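Local coordinates for protein pyruvate formate-lyase 2 (Archaeoglobus fulgidus, PDB 2F3O) that is a glycyl radical enzyme of the pyruvate formate-lyase family whose reaction is not established, though it may act as a lyase, at residues A[4-8]-A[301-305]; A[137-143]-A[463-467]. All blocks are in the same frame, centred on the assembly; numbering follows the deposited sequence.

Contact 1. Residues A[4-8]-A[301-305]; sequences DRIEK and FDILA
This is a side-chain contact between two helices, pairing a salt bridge to a buried aspartate with an apolar patch. It fastens the N-terminal helix 5-11 to helix 297-310. Asp4 has a psi of 170°, and Ile6 to Lys8 are helical. Residues 301-305 are helical throughout, with Ala305 N bonded to Phe301 O at 2.9 Å. The backbones come closest at Ile6 and Asp302, whose CA atoms are 6.9 Å apart.

Arg5 (chi1 t, chi2 t, chi3 m) turns its guanidinium edge to Asp302. Arg5 NE donates to Asp302 OD2 at 3.1 Å, with an almost straight N-H...O angle of 171°. Arg5 NH1 also forms a salt bridge with Glu231. The CA-CB bond of Ile6 points sideways, but the m,t rotamer brings CD1 close to the second helix. Ile6 CD1 lies 3.5 Å from Phe301 CE2, at the ring edge, and 3.8 Å from Ala305 CB. Ile6 CG1 packs 3.4 Å from Asp302 OD1. Leu362 of helix 350-362 also touches Ile6. Together, the contacts tie the start of the modelled chain to the helical body, and Arg5 offsets the negative charge of the buried Asp302.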
loop_
_atom_site.group_PDB
_atom_site.type_symbol
_atom_site.label_atom_id
_atom_site.label_comp_id
_atom_site.label_asym_id
_atom_site.label_seq_id
_atom_site.Cartn_x
_atom_site.Cartn_y
_atom_site.Cartn_z
ATOM N N ASP A 4 -62.143 -0.741 6.877
ATOM C CA ASP A 4 -60.809 -0.071 6.988
ATOM C C ASP A 4 -59.854 -0.427 5.824
ATOM O O ASP A 4 -60.127 -1.335 5.023
ATOM C CB ASP A 4 -60.170 -0.329 8.368
ATOM C CG ASP A 4 -59.374 -1.640 8.434
ATOM O OD1 ASP A 4 -59.905 -2.704 8.049
ATOM O OD2 ASP A 4 -58.209 -1.607 8.893
ATOM N N ARG A 5 -58.735 0.294 5.753
ATOM C CA ARG A 5 -57.864 0.292 4.575
ATOM C C ARG A 5 -57.043 -0.983 4.384
ATOM O O ARG A 5 -56.834 -1.438 3.258
ATOM C CB ARG A 5 -56.934 1.504 4.621
ATOM C CG ARG A 5 -56.164 1.731 3.348
ATOM C CD ARG A 5 -54.960 2.563 3.627
ATOM N NE ARG A 5 -55.324 3.732 4.403
ATOM C CZ ARG A 5 -55.669 4.899 3.874
ATOM N NH1 ARG A 5 -55.689 5.066 2.558
ATOM N NH2 ARG A 5 -55.985 5.905 4.673
ATOM N N ILE A 6 -56.586 -1.553 5.491
ATOM C CA ILE A 6 -55.776 -2.769 5.476
ATOM C C ILE A 6 -56.505 -3.938 4.819
ATOM O O ILE A 6 -55.924 -4.660 4.012
ATOM C CB ILE A 6 -55.323 -3.119 6.908
ATOM C CG1 ILE A 6 -54.311 -2.078 7.381
ATOM C CG2 ILE A 6 -54.744 -4.519 7.005
ATOM C CD1 ILE A 6 -53.797 -2.335 8.740
ATOM N N GLU A 7 -57.796 -4.066 5.118
ATOM C CA GLU A 7 -58.643 -5.119 4.564
ATOM C C GLU A 7 -58.723 -5.108 3.031
ATOM O O GLU A 7 -58.762 -6.170 2.398
ATOM C CB GLU A 7 -60.054 -5.001 5.144
ATOM C CG GLU A 7 -60.624 -6.305 5.685
ATOM C CD GLU A 7 -60.056 -6.641 7.057
ATOM O OE1 GLU A 7 -60.078 -7.831 7.451
ATOM O OE2 GLU A 7 -59.574 -5.704 7.740
ATOM N N LYS A 8 -58.740 -3.911 2.447
ATOM C CA LYS A 8 -58.783 -3.761 0.994
ATOM C C LYS A 8 -57.439 -4.114 0.369
ATOM O O LYS A 8 -57.375 -4.659 -0.737
ATOM C CB LYS A 8 -59.177 -2.333 0.606
ATOM C CG LYS A 8 -60.370 -1.781 1.372
ATOM C CD LYS A 8 -60.609 -0.336 0.990
ATOM C CE LYS A 8 -61.048 0.488 2.186
ATOM N NZ LYS A 8 -60.401 1.838 2.155
ATOM N N PHE A 301 -49.671 3.608 11.278
ATOM C CA PHE A 301 -49.931 2.179 11.158
ATOM C C PHE A 301 -50.219 1.763 9.719
ATOM O O PHE A 301 -49.682 0.765 9.252
ATOM C CB PHE A 301 -51.116 1.791 12.037
ATOM C CG PHE A 301 -51.236 0.315 12.294
ATOM C CD1 PHE A 301 -50.514 -0.278 13.301
ATOM C CD2 PHE A 301 -52.098 -0.473 11.556
ATOM C CE1 PHE A 301 -50.637 -1.633 13.549
ATOM C CE2 PHE A 301 -52.219 -1.826 11.809
ATOM C CZ PHE A 301 -51.495 -2.403 12.797
ATOM N N ASP A 302 -51.058 2.533 9.028
ATOM C CA ASP A 302 -51.497 2.198 7.669
ATOM C C ASP A 302 -50.348 2.322 6.686
ATOM O O ASP A 302 -50.232 1.520 5.754
ATOM C CB ASP A 302 -52.642 3.119 7.215
ATOM C CG ASP A 302 -54.042 2.538 7.486
ATOM O OD1 ASP A 302 -54.167 1.307 7.722
ATOM O OD2 ASP A 302 -55.018 3.336 7.436
ATOM N N ILE A 303 -49.517 3.339 6.906
ATOM C CA ILE A 303 -48.299 3.568 6.126
ATOM C C ILE A 303 -47.341 2.359 6.199
ATOM O O ILE A 303 -46.892 1.834 5.172
ATOM C CB ILE A 303 -47.600 4.860 6.612
ATOM C CG1 ILE A 303 -48.356 6.106 6.139
ATOM C CG2 ILE A 303 -46.209 4.947 6.116
ATOM C CD1 ILE A 303 -47.880 7.384 6.798
ATOM N N LEU A 304 -47.089 1.884 7.415
ATOM C CA LEU A 304 -46.229 0.728 7.626
ATOM C C LEU A 304 -46.865 -0.526 7.086
ATOM O O LEU A 304 -46.176 -1.364 6.509
ATOM C CB LEU A 304 -45.924 0.558 9.105
ATOM C CG LEU A 304 -45.121 1.723 9.665
ATOM C CD1 LEU A 304 -45.210 1.746 11.172
ATOM C CD2 LEU A 304 -43.675 1.670 9.179
ATOM N N ALA A 305 -48.180 -0.637 7.250
ATOM C CA ALA A 305 -48.940 -1.772 6.723
ATOM C C ALA A 305 -48.789 -1.920 5.214
ATOM O O ALA A 305 -48.594 -3.034 4.711
ATOM C CB ALA A 305 -50.411 -1.656 7.097
#

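Contact 2. Residues A[137-143]-A[463-467]; sequences QILYTGS and GYEFG
In this glycyl radical enzyme of the pyruvate formate-lyase family, the last part of helix 133-140 and the turn after it pack by CH-pi contacts on two aromatic rings of a loop. The helix supplies Gln137 and Ile138; the turn supplies Thr141 and Ser143. Gly142 leaves helical geometry with a positive phi of 67°, and Gly142 N bonds to Leu139 O at 3.1 Å.

Segment 463-467, in the loop between helices 447-453 and 477-508, starts at Gly463, also with positive phi (80°). Tyr464 follows, extended at -80/118 and with chi1 m. Its ring takes Thr141 over one face: Thr141 CG2 is 4.1 Å from the Tyr464 ring centroid. Ser143 OG lies 3.9 Å from Tyr464 CE1. Glu465 (-90/79) carries the chain on to Phe466 (-114/-9, chi1 m), which points back at the helix. The closest CA pair is Ile138 and Phe466, at 7.4 Å. Ile138 CG2 sits 3.5 Å from the Phe466 centroid, only 10° off the ring normal. Phe466 O is held by His489 of helix 477-508, and Gly467 pairs through its backbone with Gly457. At the ring edge, Thr141 OG1 lies 3.8 Å from Phe466 CE1 while it donates to Ile138 O at 2.8 Å.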
loop_
_atom_site.group_PDB
_atom_site.type_symbol
_atom_site.label_atom_id
_atom_site.label_comp_id
_atom_site.label_asym_id
_atom_site.label_seq_id
_atom_site.Cartn_x
_atom_site.Cartn_y
_atom_site.Cartn_z
ATOM N N GLN A 137 -19.130 -29.297 -12.257
ATOM C CA GLN A 137 -19.525 -30.676 -12.404
ATOM C C GLN A 137 -20.061 -31.265 -11.083
ATOM O O GLN A 137 -21.099 -31.945 -11.056
ATOM C CB GLN A 137 -18.344 -31.479 -12.921
ATOM C CG GLN A 137 -18.697 -32.838 -13.485
ATOM C CD GLN A 137 -17.688 -33.865 -13.070
ATOM O OE1 GLN A 137 -17.419 -34.024 -11.885
ATOM N NE2 GLN A 137 -17.111 -34.552 -14.030
ATOM N N ILE A 138 -19.395 -30.969 -9.976
ATOM C CA ILE A 138 -19.839 -31.558 -8.737
ATOM C C ILE A 138 -20.921 -30.738 -8.080
ATOM O O ILE A 138 -21.627 -31.246 -7.226
ATOM C CB ILE A 138 -18.684 -31.907 -7.770
ATOM C CG1 ILE A 138 -18.366 -30.832 -6.777
ATOM C CG2 ILE A 138 -17.409 -32.204 -8.505
ATOM C CD1 ILE A 138 -17.051 -31.139 -6.112
ATOM N N LEU A 139 -21.069 -29.482 -8.502
ATOM C CA LEU A 139 -22.194 -28.642 -8.087
ATOM C C LEU A 139 -23.484 -29.260 -8.596
ATOM O O LEU A 139 -24.445 -29.432 -7.865
ATOM C CB LEU A 139 -22.047 -27.240 -8.674
ATOM C CG LEU A 139 -23.272 -26.321 -8.744
ATOM C CD1 LEU A 139 -23.768 -25.915 -7.370
ATOM C CD2 LEU A 139 -22.939 -25.095 -9.568
ATOM N N TYR A 140 -23.470 -29.641 -9.861
ATOM C CA TYR A 140 -24.671 -30.064 -10.525
ATOM C C TYR A 140 -25.148 -31.448 -10.124
ATOM O O TYR A 140 -26.295 -31.786 -10.373
ATOM C CB TYR A 140 -24.507 -29.930 -12.039
ATOM C CG TYR A 140 -24.711 -28.502 -12.478
ATOM C CD1 TYR A 140 -23.969 -27.945 -13.517
ATOM C CD2 TYR A 140 -25.641 -27.690 -11.821
ATOM C CE1 TYR A 140 -24.161 -26.622 -13.900
ATOM C CE2 TYR A 140 -25.841 -26.381 -12.194
ATOM C CZ TYR A 140 -25.099 -25.853 -13.229
ATOM O OH TYR A 140 -25.309 -24.548 -13.589
ATOM N N THR A 141 -24.305 -32.237 -9.464
ATOM C CA THR A 141 -24.775 -33.505 -8.917
ATOM C C THR A 141 -25.722 -33.304 -7.721
ATOM O O THR A 141 -26.287 -34.273 -7.218
ATOM C CB THR A 141 -23.630 -34.357 -8.395
ATOM O OG1 THR A 141 -23.037 -33.682 -7.281
ATOM C CG2 THR A 141 -22.598 -34.617 -9.466
ATOM N N GLY A 142 -25.847 -32.069 -7.235
ATOM C CA GLY A 142 -26.754 -31.726 -6.145
ATOM C C GLY A 142 -26.409 -32.330 -4.793
ATOM O O GLY A 142 -27.090 -32.080 -3.803
ATOM N N SER A 143 -25.338 -33.112 -4.738
ATOM C CA SER A 143 -25.087 -33.974 -3.594
ATOM C C SER A 143 -24.179 -33.395 -2.517
ATOM O O SER A 143 -24.270 -33.800 -1.353
ATOM C CB SER A 143 -24.490 -35.286 -4.081
ATOM O OG SER A 143 -23.463 -35.043 -5.016
ATOM N N GLY A 463 -20.663 -43.280 -6.790
ATOM C CA GLY A 463 -19.385 -43.479 -7.467
ATOM C C GLY A 463 -18.614 -42.199 -7.731
ATOM O O GLY A 463 -17.657 -42.183 -8.514
ATOM N N TYR A 464 -19.025 -41.121 -7.076
ATOM C CA TYR A 464 -18.409 -39.828 -7.285
ATOM C C TYR A 464 -17.129 -39.747 -6.490
ATOM O O TYR A 464 -17.175 -39.812 -5.263
ATOM C CB TYR A 464 -19.319 -38.737 -6.754
ATOM C CG TYR A 464 -20.622 -38.556 -7.481
ATOM C CD1 TYR A 464 -21.767 -38.168 -6.794
ATOM C CD2 TYR A 464 -20.708 -38.758 -8.849
ATOM C CE1 TYR A 464 -22.959 -37.989 -7.445
ATOM C CE2 TYR A 464 -21.902 -38.590 -9.510
ATOM C CZ TYR A 464 -23.018 -38.209 -8.800
ATOM O OH TYR A 464 -24.196 -38.034 -9.457
ATOM N N GLU A 465 -15.989 -39.582 -7.162
ATOM C CA GLU A 465 -14.729 -39.357 -6.432
ATOM C C GLU A 465 -14.468 -37.858 -6.187
ATOM O O GLU A 465 -13.688 -37.236 -6.897
ATOM C CB GLU A 465 -13.548 -39.978 -7.176
ATOM C CG GLU A 465 -13.837 -41.331 -7.810
ATOM C CD GLU A 465 -12.572 -41.982 -8.352
ATOM O OE1 GLU A 465 -11.642 -42.240 -7.545
ATOM O OE2 GLU A 465 -12.505 -42.224 -9.580
ATOM N N PHE A 466 -15.138 -37.278 -5.193
ATOM C CA PHE A 466 -15.078 -35.842 -4.990
ATOM C C PHE A 466 -14.372 -35.537 -3.681
ATOM O O PHE A 466 -14.109 -34.381 -3.377
ATOM C CB PHE A 466 -16.475 -35.213 -4.895
ATOM C CG PHE A 466 -17.331 -35.333 -6.137
ATOM C CD1 PHE A 466 -18.691 -35.099 -6.050
ATOM C CD2 PHE A 466 -16.798 -35.669 -7.378
ATOM C CE1 PHE A 466 -19.504 -35.196 -7.173
ATOM C CE2 PHE A 466 -17.603 -35.780 -8.496
ATOM C CZ PHE A 466 -18.957 -35.534 -8.400
ATOM N N GLY A 467 -14.099 -36.556 -2.881
ATOM C CA GLY A 467 -13.531 -36.321 -1.561
ATOM C C GLY A 467 -12.024 -36.417 -1.551
ATOM O O GLY A 467 -11.415 -36.794 -2.546
#

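In the fold
Contacts 1 and 2 lie on opposite sides of the chain's centre. Their own centres are 50 Å apart, and their nearest atoms about 36 Å. They do not touch and share no helix. Along the chain the order is 4-8, 137-143, 301-305, 463-467, so the two long-range connections cross. All four segments belong to the pyruvate formate lyase-like region. Contact 1 joins the N-terminal helix 5-11 to helix 297-310. Contact 2 joins a helix end to a loop, close to the sheet holding strands 145-147 and 435-445. The chain therefore passes to the far side, back, and across again, and both contacts tie together parts of one subunit that are far apart in sequence.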